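Local coordinates for protein TRAP dicarboxylate transporter-DctP subunit (Desulfovibrio desulfuricans subsp. desulfuricans, PDB 4NHB) that binds sn-glycerol-3-phosphate as a periplasmic solute-binding protein and probably delivers it to a TRAP transporter for uptake into the cell, at residues H100-F112 and W310-L324. Numbering follows the deposited sequence.
Sequences HPAMAMLETPMLF and WKLFYDTVPNAQAIL. With G3P (sn-glycerol-3-phosphate), chain P.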
loop_
_atom_site.group_PDB
_atom_site.type_symbol
_atom_site.label_atom_id
_atom_site.label_comp_id
_atom_site.label_asym_id
_atom_site.label_seq_id
_atom_site.Cartn_x
_atom_site.Cartn_y
_atom_site.Cartn_z
ATOM N N HIS A 100 -9.961 -7.834 8.702
ATOM C CA HIS A 100 -9.287 -7.686 9.984
ATOM C C HIS A 100 -8.997 -6.220 10.168
ATOM O O HIS A 100 -8.037 -5.676 9.598
ATOM C CB HIS A 100 -8.018 -8.544 10.032
ATOM C CG HIS A 100 -7.256 -8.442 11.314
ATOM N ND1 HIS A 100 -7.811 -8.747 12.537
ATOM C CD2 HIS A 100 -5.976 -8.074 11.564
ATOM C CE1 HIS A 100 -6.909 -8.577 13.483
ATOM N NE2 HIS A 100 -5.786 -8.170 12.920
ATOM N N PRO A 101 -9.863 -5.545 10.921
ATOM C CA PRO A 101 -9.756 -4.088 11.043
ATOM C C PRO A 101 -8.358 -3.563 11.364
ATOM O O PRO A 101 -8.037 -2.483 10.885
ATOM C CB PRO A 101 -10.759 -3.772 12.152
ATOM C CG PRO A 101 -11.854 -4.801 11.916
ATOM C CD PRO A 101 -11.162 -6.043 11.415
ATOM N N ALA A 102 -7.553 -4.285 12.128
ATOM C CA ALA A 102 -6.281 -3.751 12.558
ATOM C C ALA A 102 -5.364 -3.511 11.345
ATOM O O ALA A 102 -4.507 -2.610 11.383
ATOM C CB ALA A 102 -5.594 -4.674 13.561
ATOM N N MET A 103 -5.565 -4.284 10.275
ATOM C CA MET A 103 -4.739 -4.116 9.054
ATOM C C MET A 103 -4.791 -2.691 8.546
ATOM O O MET A 103 -3.818 -2.197 7.949
ATOM C CB MET A 103 -5.170 -5.083 7.966
ATOM C CG MET A 103 -5.070 -6.536 8.335
ATOM S SD MET A 103 -3.418 -7.016 8.823
ATOM C CE MET A 103 -2.792 -7.888 7.400
ATOM N N ALA A 104 -5.925 -2.019 8.762
ATOM C CA ALA A 104 -6.048 -0.607 8.377
ATOM C C ALA A 104 -4.946 0.224 8.999
ATOM O O ALA A 104 -4.480 1.178 8.403
ATOM C CB ALA A 104 -7.399 -0.043 8.783
ATOM N N MET A 105 -4.536 -0.138 10.206
ATOM C CA MET A 105 -3.541 0.650 10.925
ATOM C C MET A 105 -2.119 0.609 10.336
ATOM O O MET A 105 -1.288 1.410 10.747
ATOM C CB MET A 105 -3.539 0.264 12.401
ATOM C CG MET A 105 -4.889 0.547 13.069
ATOM S SD MET A 105 -4.868 0.472 14.882
ATOM C CE MET A 105 -4.249 2.074 15.254
ATOM N N LEU A 106 -1.876 -0.283 9.373
ATOM C CA LEU A 106 -0.644 -0.260 8.577
ATOM C C LEU A 106 -0.479 1.112 7.916
ATOM O O LEU A 106 0.641 1.561 7.685
ATOM C CB LEU A 106 -0.637 -1.375 7.521
ATOM C CG LEU A 106 -0.487 -2.828 8.059
ATOM C CD1 LEU A 106 -0.825 -3.937 7.031
ATOM C CD2 LEU A 106 0.892 -3.069 8.576
ATOM N N GLU A 107 -1.605 1.769 7.617
ATOM C CA GLU A 107 -1.610 3.088 6.976
ATOM C C GLU A 107 -2.253 4.205 7.842
ATOM O O GLU A 107 -2.867 5.114 7.329
ATOM C CB GLU A 107 -2.282 2.975 5.586
ATOM C CG GLU A 107 -1.524 2.072 4.649
ATOM C CD GLU A 107 -2.108 1.937 3.248
ATOM O OE1 GLU A 107 -3.309 2.238 3.046
ATOM O OE2 GLU A 107 -1.338 1.500 2.340
ATOM N N THR A 108 -2.056 4.125 9.162
ATOM C CA THR A 108 -2.533 5.137 10.129
ATOM C C THR A 108 -2.079 6.505 9.698
ATOM O O THR A 108 -0.868 6.750 9.529
ATOM C CB THR A 108 -1.961 4.848 11.547
ATOM O OG1 THR A 108 -2.399 3.572 11.990
ATOM C CG2 THR A 108 -2.367 5.912 12.573
ATOM N N PRO A 109 -3.038 7.416 9.451
ATOM C CA PRO A 109 -2.593 8.723 8.982
ATOM C C PRO A 109 -1.745 9.435 10.029
ATOM O O PRO A 109 -2.005 9.287 11.209
ATOM C CB PRO A 109 -3.904 9.466 8.724
ATOM C CG PRO A 109 -4.904 8.381 8.424
ATOM C CD PRO A 109 -4.492 7.236 9.296
ATOM N N MET A 110 -0.733 10.159 9.595
ATOM C CA MET A 110 0.070 10.974 10.511
ATOM C C MET A 110 0.822 10.166 11.550
ATOM O O MET A 110 1.106 10.671 12.634
ATOM C CB MET A 110 -0.843 11.944 11.273
ATOM C CG MET A 110 -1.746 12.747 10.400
ATOM S SD MET A 110 -0.792 13.612 9.159
ATOM C CE MET A 110 0.637 14.176 10.092
ATOM N N LEU A 111 1.120 8.911 11.274
ATOM C CA LEU A 111 1.722 8.099 12.336
ATOM C C LEU A 111 3.257 8.081 12.289
ATOM O O LEU A 111 3.914 8.091 13.340
ATOM C CB LEU A 111 1.176 6.690 12.304
ATOM C CG LEU A 111 1.760 5.812 13.423
ATOM C CD1 LEU A 111 1.420 6.335 14.827
ATOM C CD2 LEU A 111 1.307 4.383 13.259
ATOM N N PHE A 112 3.820 8.042 11.079
ATOM C CA PHE A 112 5.266 7.934 10.902
ATOM C C PHE A 112 5.922 9.214 10.430
ATOM O O PHE A 112 5.429 9.876 9.542
ATOM C CB PHE A 112 5.591 6.803 9.916
ATOM C CG PHE A 112 5.034 5.480 10.345
ATOM C CD1 PHE A 112 5.458 4.898 11.548
ATOM C CD2 PHE A 112 4.057 4.846 9.596
ATOM C CE1 PHE A 112 4.942 3.689 11.985
ATOM C CE2 PHE A 112 3.535 3.623 10.024
ATOM C CZ PHE A 112 3.982 3.050 11.227
ATOM N N TRP A 310 -8.331 8.874 13.649
ATOM C CA TRP A 310 -7.990 7.727 14.485
ATOM C C TRP A 310 -9.189 7.171 15.266
ATOM O O TRP A 310 -9.141 6.030 15.729
ATOM C CB TRP A 310 -6.842 8.054 15.445
ATOM C CG TRP A 310 -5.543 8.389 14.753
ATOM C CD1 TRP A 310 -5.345 8.550 13.403
ATOM C CD2 TRP A 310 -4.280 8.633 15.376
ATOM N NE1 TRP A 310 -4.025 8.859 13.155
ATOM C CE2 TRP A 310 -3.353 8.905 14.352
ATOM C CE3 TRP A 310 -3.838 8.622 16.699
ATOM C CZ2 TRP A 310 -2.013 9.188 14.619
ATOM C CZ3 TRP A 310 -2.518 8.896 16.959
ATOM C CH2 TRP A 310 -1.617 9.179 15.925
ATOM N N LYS A 311 -10.266 7.945 15.422
ATOM C CA LYS A 311 -11.448 7.391 16.084
ATOM C C LYS A 311 -11.869 6.133 15.340
ATOM O O LYS A 311 -12.290 5.145 15.942
ATOM C CB LYS A 311 -12.616 8.389 16.124
ATOM C CG LYS A 311 -13.938 7.785 16.628
ATOM C CD LYS A 311 -15.127 8.757 16.450
ATOM C CE LYS A 311 -16.519 8.069 16.532
ATOM N NZ LYS A 311 -16.771 7.357 17.834
ATOM N N LEU A 312 -11.741 6.158 14.014
ATOM C CA LEU A 312 -12.073 4.973 13.248
ATOM C C LEU A 312 -11.384 3.747 13.856
ATOM O O LEU A 312 -11.990 2.683 13.955
ATOM C CB LEU A 312 -11.671 5.124 11.765
ATOM C CG LEU A 312 -11.622 3.810 10.979
ATOM C CD1 LEU A 312 -13.020 3.220 10.956
ATOM C CD2 LEU A 312 -11.064 4.001 9.541
ATOM N N PHE A 313 -10.119 3.882 14.276
ATOM C CA PHE A 313 -9.378 2.731 14.766
ATOM C C PHE A 313 -9.777 2.369 16.217
ATOM O O PHE A 313 -9.867 1.186 16.585
ATOM C CB PHE A 313 -7.864 2.985 14.744
ATOM C CG PHE A 313 -7.315 3.437 13.412
ATOM C CD1 PHE A 313 -7.596 2.763 12.262
ATOM C CD2 PHE A 313 -6.519 4.556 13.330
ATOM C CE1 PHE A 313 -7.073 3.187 11.048
ATOM C CE2 PHE A 313 -5.995 4.966 12.117
ATOM C CZ PHE A 313 -6.288 4.286 10.990
ATOM N N TYR A 314 -9.942 3.389 17.042
ATOM C CA TYR A 314 -10.365 3.163 18.418
ATOM C C TYR A 314 -11.729 2.450 18.424
ATOM O O TYR A 314 -11.954 1.523 19.225
ATOM C CB TYR A 314 -10.433 4.478 19.155
ATOM C CG TYR A 314 -9.083 5.084 19.505
ATOM C CD1 TYR A 314 -8.217 4.440 20.378
ATOM C CD2 TYR A 314 -8.716 6.332 19.017
ATOM C CE1 TYR A 314 -6.998 5.012 20.744
ATOM C CE2 TYR A 314 -7.509 6.898 19.357
ATOM C CZ TYR A 314 -6.658 6.235 20.229
ATOM O OH TYR A 314 -5.469 6.821 20.571
ATOM N N ASP A 315 -12.603 2.852 17.488
ATOM C CA ASP A 315 -13.924 2.245 17.340
ATOM C C ASP A 315 -13.830 0.810 16.855
ATOM O O ASP A 315 -14.570 -0.050 17.316
ATOM C CB ASP A 315 -14.752 3.008 16.322
ATOM C CG ASP A 315 -15.265 4.340 16.833
ATOM O OD1 ASP A 315 -15.096 4.694 18.020
ATOM O OD2 ASP A 315 -15.839 5.058 16.003
ATOM N N THR A 316 -12.935 0.550 15.899
ATOM C CA THR A 316 -12.921 -0.742 15.196
ATOM C C THR A 316 -11.849 -1.753 15.618
ATOM O O THR A 316 -12.004 -2.961 15.389
ATOM C CB THR A 316 -12.761 -0.555 13.667
ATOM O OG1 THR A 316 -11.613 0.266 13.384
ATOM C CG2 THR A 316 -14.023 0.083 13.061
ATOM N N VAL A 317 -10.755 -1.271 16.207
ATOM C CA VAL A 317 -9.623 -2.143 16.556
ATOM C C VAL A 317 -9.437 -2.216 18.066
ATOM O O VAL A 317 -9.111 -1.195 18.689
ATOM C CB VAL A 317 -8.317 -1.619 15.962
ATOM C CG1 VAL A 317 -7.152 -2.613 16.234
ATOM C CG2 VAL A 317 -8.476 -1.379 14.471
ATOM N N PRO A 318 -9.648 -3.416 18.649
ATOM C CA PRO A 318 -9.611 -3.660 20.096
ATOM C C PRO A 318 -8.318 -3.173 20.728
ATOM O O PRO A 318 -8.355 -2.505 21.766
ATOM C CB PRO A 318 -9.728 -5.186 20.185
ATOM C CG PRO A 318 -10.566 -5.558 19.012
ATOM C CD PRO A 318 -10.108 -4.614 17.920
ATOM N N ASN A 319 -7.192 -3.475 20.088
ATOM C CA ASN A 319 -5.890 -3.108 20.630
ATOM C C ASN A 319 -5.275 -1.881 19.938
ATOM O O ASN A 319 -4.079 -1.828 19.770
ATOM C CB ASN A 319 -4.918 -4.316 20.582
ATOM C CG ASN A 319 -4.591 -4.775 19.147
ATOM O OD1 ASN A 319 -5.372 -4.564 18.215
ATOM N ND2 ASN A 319 -3.434 -5.413 18.976
ATOM N N ALA A 320 -6.093 -0.896 19.555
ATOM C CA ALA A 320 -5.596 0.269 18.818
ATOM C C ALA A 320 -4.543 1.041 19.611
ATOM O O ALA A 320 -3.472 1.384 19.085
ATOM C CB ALA A 320 -6.754 1.209 18.419
ATOM N N GLN A 321 -4.827 1.319 20.877
ATOM C CA GLN A 321 -3.865 2.085 21.674
ATOM C C GLN A 321 -2.499 1.432 21.739
ATOM O O GLN A 321 -1.471 2.127 21.748
ATOM C CB GLN A 321 -4.369 2.328 23.095
ATOM C CG GLN A 321 -3.539 3.381 23.833
ATOM C CD GLN A 321 -3.474 4.698 23.074
ATOM O OE1 GLN A 321 -4.498 5.323 22.808
ATOM N NE2 GLN A 321 -2.273 5.114 22.705
ATOM N N ALA A 322 -2.461 0.108 21.794
ATOM C CA ALA A 322 -1.193 -0.587 21.941
ATOM C C ALA A 322 -0.426 -0.477 20.634
ATOM O O ALA A 322 0.791 -0.286 20.607
ATOM C CB ALA A 322 -1.422 -2.054 22.290
ATOM N N ILE A 323 -1.170 -0.602 19.540
ATOM C CA ILE A 323 -0.576 -0.512 18.236
ATOM C C ILE A 323 0.049 0.861 18.068
ATOM O O ILE A 323 1.206 0.971 17.672
ATOM C CB ILE A 323 -1.623 -0.849 17.126
ATOM C CG1 ILE A 323 -1.984 -2.335 17.215
ATOM C CG2 ILE A 323 -1.067 -0.538 15.703
ATOM C CD1 ILE A 323 -3.163 -2.732 16.401
ATOM N N LEU A 324 -0.717 1.911 18.365
ATOM C CA LEU A 324 -0.234 3.277 18.251
ATOM C C LEU A 324 1.001 3.479 19.135
ATOM O O LEU A 324 2.015 4.060 18.718
ATOM C CB LEU A 324 -1.341 4.249 18.687
ATOM C CG LEU A 324 -2.608 4.298 17.827
ATOM C CD1 LEU A 324 -3.646 5.168 18.476
ATOM C CD2 LEU A 324 -2.279 4.819 16.477
HETATM O O1 G3P P . -2.989 0.031 0.718
HETATM C C1 G3P P . -4.146 0.616 0.198
HETATM C C2 G3P P . -3.817 1.370 -1.097
HETATM O O2 G3P P . -3.264 0.473 -2.022
HETATM C C3 G3P P . -5.104 1.987 -1.669
HETATM O O1P G3P P . -4.771 3.100 -2.434
HETATM O O4P G3P P . -3.547 1.981 -4.217
HETATM O O2P G3P P . -6.056 2.327 -4.471
HETATM O O3P G3P P . -4.508 4.270 -4.683
HETATM P P G3P P . -4.724 2.899 -4.050
HETATM O O HOH W 1 -9.822 -0.595 11.105
#
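Met-105 lies across one face of the Phe-313 ring, with CG 3.9 Å from the ring centroid and 25° off its normal, a CH-pi contact. A turn about CG–SD (chi3 82°) carries the methyl past Phe-313 CB, so that Met-105 CE ends 3.6 Å from Leu-324 CD2. SD itself stands obliquely to the ring in a Met-aromatic contact and also meets CD1 of Ile-323 and CB of Ala-320. An unbranched, flexible thioether suits this place, since it threads between the Phe-313 ring and helix 320-329. The edge of Phe-313 is met by CB of Ala-104 and, in the ring plane, by Pro-109 CD, 3.8 Å from CZ.

Thr-108 turns its two branches to different tasks. Thr-108 OG1 bonds back to Met-105 O (2.7 Å), while CG2, anti to the backbone N, stands obliquely over the rim of the Trp-310 indole, 3.4 Å from NE1. In its ring plane, Trp-310 NE1 gives a hydrogen bond to Pro-109 O (2.8 Å, 147° at the hydrogen), tying the loop carbonyl to Trp-310. At the other end, small Ala-102 lets Val-317 CG1 come within 3.7 Å of its CB, and a water donates to both Pro-101 O and Thr-316 OG1.

Helices 311-316 and 320-329 thus pack against the back of a ligand-binding loop. Glu-107, whose CB points away from the helices, reaches the ligand: OE2 accepts from the glycerol hydroxyl O1, and OE1 is hydrogen-bonded to Thr-94 and Tyr-178. The contact lies behind the loop that brings Glu-107 to the solute pocket of a family 7 periplasmic binding protein.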